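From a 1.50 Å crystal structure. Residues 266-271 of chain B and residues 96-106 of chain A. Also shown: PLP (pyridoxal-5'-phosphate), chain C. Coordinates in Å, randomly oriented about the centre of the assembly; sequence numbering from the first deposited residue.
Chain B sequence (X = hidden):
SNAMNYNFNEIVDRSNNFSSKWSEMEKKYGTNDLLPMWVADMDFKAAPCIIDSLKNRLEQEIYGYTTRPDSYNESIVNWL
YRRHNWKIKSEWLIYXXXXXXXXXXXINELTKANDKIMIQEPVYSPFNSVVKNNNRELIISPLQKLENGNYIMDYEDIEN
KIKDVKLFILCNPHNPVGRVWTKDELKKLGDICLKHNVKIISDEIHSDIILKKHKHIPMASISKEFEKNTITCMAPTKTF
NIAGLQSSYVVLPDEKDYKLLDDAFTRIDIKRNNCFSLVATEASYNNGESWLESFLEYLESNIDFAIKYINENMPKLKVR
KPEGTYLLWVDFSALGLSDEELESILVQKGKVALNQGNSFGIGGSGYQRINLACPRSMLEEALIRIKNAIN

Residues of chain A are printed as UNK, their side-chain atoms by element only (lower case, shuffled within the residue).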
# COMPACT_ATOMS: atom_id res chain seq x y z
N THR B 266 -6.79 8.57 5.80
CA THR B 266 -7.87 7.94 6.56
C THR B 266 -9.02 7.54 5.62
O THR B 266 -9.62 6.45 5.73
CB THR B 266 -8.35 8.86 7.70
OG1 THR B 266 -7.27 8.95 8.66
CG2 THR B 266 -9.62 8.26 8.35
N ARG B 267 -9.34 8.41 4.68
CA ARG B 267 -10.42 8.15 3.75
C ARG B 267 -10.19 6.92 2.88
O ARG B 267 -11.14 6.15 2.68
CB ARG B 267 -10.63 9.39 2.88
CG ARG B 267 -11.47 9.18 1.62
CD ARG B 267 -11.74 10.50 0.88
NE ARG B 267 -10.50 11.25 0.54
CZ ARG B 267 -9.70 11.03 -0.52
NH1 ARG B 267 -9.99 10.05 -1.34
NH2 ARG B 267 -8.66 11.85 -0.80
N ILE B 268 -8.93 6.68 2.48
CA ILE B 268 -8.62 5.51 1.64
C ILE B 268 -8.06 4.36 2.51
O ILE B 268 -7.66 3.31 1.97
CB ILE B 268 -7.68 5.87 0.44
CG1 ILE B 268 -6.24 6.25 0.87
CG2 ILE B 268 -8.43 6.87 -0.57
CD1 ILE B 268 -5.21 6.22 -0.22
N ASP B 269 -8.00 4.59 3.82
CA ASP B 269 -7.56 3.59 4.81
C ASP B 269 -6.20 3.01 4.49
O ASP B 269 -6.00 1.82 4.52
CB ASP B 269 -8.60 2.50 5.03
CG ASP B 269 -8.24 1.59 6.20
OD1 ASP B 269 -7.75 2.11 7.25
OD2 ASP B 269 -8.41 0.36 6.04
N ILE B 270 -5.28 3.90 4.20
CA ILE B 270 -3.86 3.51 3.98
C ILE B 270 -3.06 4.19 5.09
O ILE B 270 -2.73 5.38 4.97
CB ILE B 270 -3.37 3.92 2.58
CG1 ILE B 270 -4.22 3.18 1.55
CG2 ILE B 270 -1.85 3.63 2.39
CD1 ILE B 270 -3.76 1.83 1.21
N LYS B 271 -2.75 3.45 6.15
CA LYS B 271 -2.14 4.00 7.35
C LYS B 271 -0.91 3.24 7.83
O LYS B 271 -0.03 3.85 8.36
CB LYS B 271 -3.14 3.92 8.50
CG LYS B 271 -4.33 4.80 8.29
CD LYS B 271 -3.98 6.19 8.86
CE LYS B 271 -4.83 7.23 8.26
NZ LYS B 271 -4.49 8.57 8.80
N UNK A 96 -5.57 -4.82 -4.49
CA UNK A 96 -5.67 -3.69 -3.58
C UNK A 96 -4.84 -4.02 -2.33
O UNK A 96 -4.83 -5.21 -1.92
o UNK A 96 -7.25 -2.35 -2.30
c UNK A 96 -7.11 -3.43 -3.23
N UNK A 97 -4.22 -3.01 -1.71
CA UNK A 97 -3.49 -3.35 -0.45
C UNK A 97 -4.44 -3.78 0.66
O UNK A 97 -4.02 -4.33 1.66
c UNK A 97 -3.98 -1.63 -2.13
c UNK A 97 -3.41 -1.05 -0.87
c UNK A 97 -2.72 -2.08 -0.13
N UNK A 98 -5.69 -3.42 0.55
CA UNK A 98 -6.72 -3.77 1.54
C UNK A 98 -8.14 -3.66 1.02
O UNK A 98 -8.46 -3.00 -0.01
N UNK A 99 -9.04 -4.27 1.76
CA UNK A 99 -10.45 -4.22 1.40
C UNK A 99 -10.99 -2.83 1.52
O UNK A 99 -11.68 -2.39 0.60
c UNK A 99 -11.25 -5.21 2.26
c UNK A 99 -12.76 -4.99 2.10
c UNK A 99 -10.84 -6.64 1.85
N UNK A 100 -10.74 -2.14 2.61
CA UNK A 100 -11.37 -0.82 2.76
C UNK A 100 -10.85 0.21 1.75
O UNK A 100 -11.62 0.97 1.16
c UNK A 100 -13.52 -1.44 4.83
c UNK A 100 -11.85 1.10 4.30
c UNK A 100 -12.03 -1.31 5.10
c UNK A 100 -11.27 -0.33 4.20
N UNK A 101 -9.56 0.20 1.39
CA UNK A 101 -9.11 1.06 0.32
C UNK A 101 -9.89 0.86 -0.98
O UNK A 101 -10.25 1.82 -1.65
c UNK A 101 -7.20 0.15 1.46
c UNK A 101 -8.43 -0.37 2.15
c UNK A 101 -7.67 0.64 0.13
N UNK A 102 -10.10 -0.41 -1.36
CA UNK A 102 -10.88 -0.74 -2.57
C UNK A 102 -12.27 -0.18 -2.44
O UNK A 102 -12.79 0.43 -3.39
c UNK A 102 -10.88 -2.26 -2.86
N UNK A 103 -12.94 -0.45 -1.34
CA UNK A 103 -14.32 0.03 -1.14
C UNK A 103 -14.39 1.54 -1.20
O UNK A 103 -15.32 2.12 -1.79
c UNK A 103 -14.87 -0.56 0.17
c UNK A 103 -16.23 0.08 0.52
c UNK A 103 -15.63 -2.79 1.19
c UNK A 103 -15.02 -2.06 0.03
N UNK A 104 -13.39 2.20 -0.62
CA UNK A 104 -13.36 3.65 -0.60
C UNK A 104 -13.25 4.17 -2.03
O UNK A 104 -13.99 5.10 -2.41
c UNK A 104 -12.13 4.19 0.15
o UNK A 104 -12.16 5.59 0.28
N UNK A 105 -12.40 3.61 -2.87
CA UNK A 105 -12.26 4.06 -4.26
C UNK A 105 -13.58 3.76 -5.02
O UNK A 105 -14.03 4.58 -5.82
c UNK A 105 -11.06 3.47 -4.97
c UNK A 105 -8.66 3.27 -5.31
c UNK A 105 -9.43 5.39 -4.36
c UNK A 105 -9.73 3.94 -4.45
N UNK A 106 -14.15 2.56 -4.82
CA UNK A 106 -15.42 2.19 -5.46
C UNK A 106 -16.50 3.22 -5.14
O UNK A 106 -17.28 3.62 -6.02
c UNK A 106 -15.30 -0.43 -7.16
c UNK A 106 -15.35 -1.69 -4.95
c UNK A 106 -15.03 -0.38 -5.65
c UNK A 106 -15.86 0.80 -5.06
N1 PLP C . -13.56 -6.26 6.13
C2 PLP C . -14.00 -6.89 7.26
C2A PLP C . -15.42 -7.33 7.48
C3 PLP C . -13.08 -7.21 8.34
O3 PLP C . -13.51 -7.80 9.44
C4 PLP C . -11.69 -6.84 8.19
C4A PLP C . -10.69 -7.08 9.30
C5 PLP C . -11.30 -6.17 6.96
C6 PLP C . -12.26 -5.90 5.97
C5A PLP C . -9.85 -5.82 6.79
O4P PLP C . -9.85 -4.77 5.87
P PLP C . -8.40 -4.36 5.28
O1P PLP C . -8.11 -5.41 4.26
O2P PLP C . -8.74 -2.91 4.75
O3P PLP C . -7.46 -4.49 6.51
O HOH W 1 -11.85 7.71 -1.65

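Position 96 carries one carbon and then one oxygen, a short hydroxyl side chain out of reach of chain B. This is Ser96(A). Its chi1 of 178° (t) turns the hydroxyl back along its own chain, where OG donates a hydrogen bond to the backbone O of position 98 at 2.7 Å.

At position 97 three carbons close a ring onto the backbone N, which identifies Pro97(A). Its CG lies 3.6 Å from Ile270(B) CD1, an apolar contact.

Position 98 has no side-chain atoms and is therefore Gly98(A), at the N-cap of the helix that follows. An ideal CB here would fall 2.9 Å from PLP O2P, a clash, so the bare CA leaves room for the phosphate.

Position 99 shows three carbons, one carrying the other two: Val99(A). The CA-to-CB bond points away from chain B, and the residue's polar contribution is made by the backbone, Val99(A) N donating to PLP O1P at 2.9 Å with an angle of 169°.

Position 100 has four carbons forked at the first, with one arm two carbons long, the pattern of Ile100(A). Its CB approaches Asp269(B) OD2 to 3.5 Å, while the end of the side chain leads away from chain B. Ile100(A) N donates to PLP O2P at 3.0 Å and 170°.

At position 101 three carbons again close onto the backbone N, giving Pro101(A). Its CA sits 3.1 Å from Ile268(B) O in a CA-H...O contact with an angle of 121° at the hydrogen, and its CG is 3.8 Å from Ile270(B) CD1.

A single carbon at position 102, pointing away from chain B, marks Ala102(A).

Position 103 repeats the four-carbon pattern forked at the first atom, with one longer arm: Ile103(A), out of reach of the partner stretch.

Position 104 has one carbon followed by one oxygen, and that oxygen lies 2.7 Å from Arg267(B) O. The residue is Ser104(A), whose OG donates this hydrogen bond. Water 1 donates to the same OG at 2.9 Å, and its O accepts from Arg267(B) NH1 at 3.0 Å, so the hydroxyl meets both the backbone and, through water, the side chain of one arginine.

Four carbons forked at the second identify position 105 as Leu105(A); its CD2 reaches Ile268(B) CG2 at 4.2 Å.

Position 106 has the same four-carbon fork and is Leu106(A), too distant to touch chain B.

The contact places one side of the chain A helix against the chain B turn where a helix ends in a Schellman motif. Asp269(B), with phi/psi of 54/48, leaves helical geometry there, and Ser104(A) takes up the carbonyl of Arg267(B) by a direct hydrogen bond. Around this polar point, Ile268(B) and Ile270(B) pack against leucine and proline carbons, and the two stretches bury 335 Å² in total. At the helix start, consecutive backbone amides hold the PLP phosphate.

Chain A, residues 96-106: SPGVIPAISLL
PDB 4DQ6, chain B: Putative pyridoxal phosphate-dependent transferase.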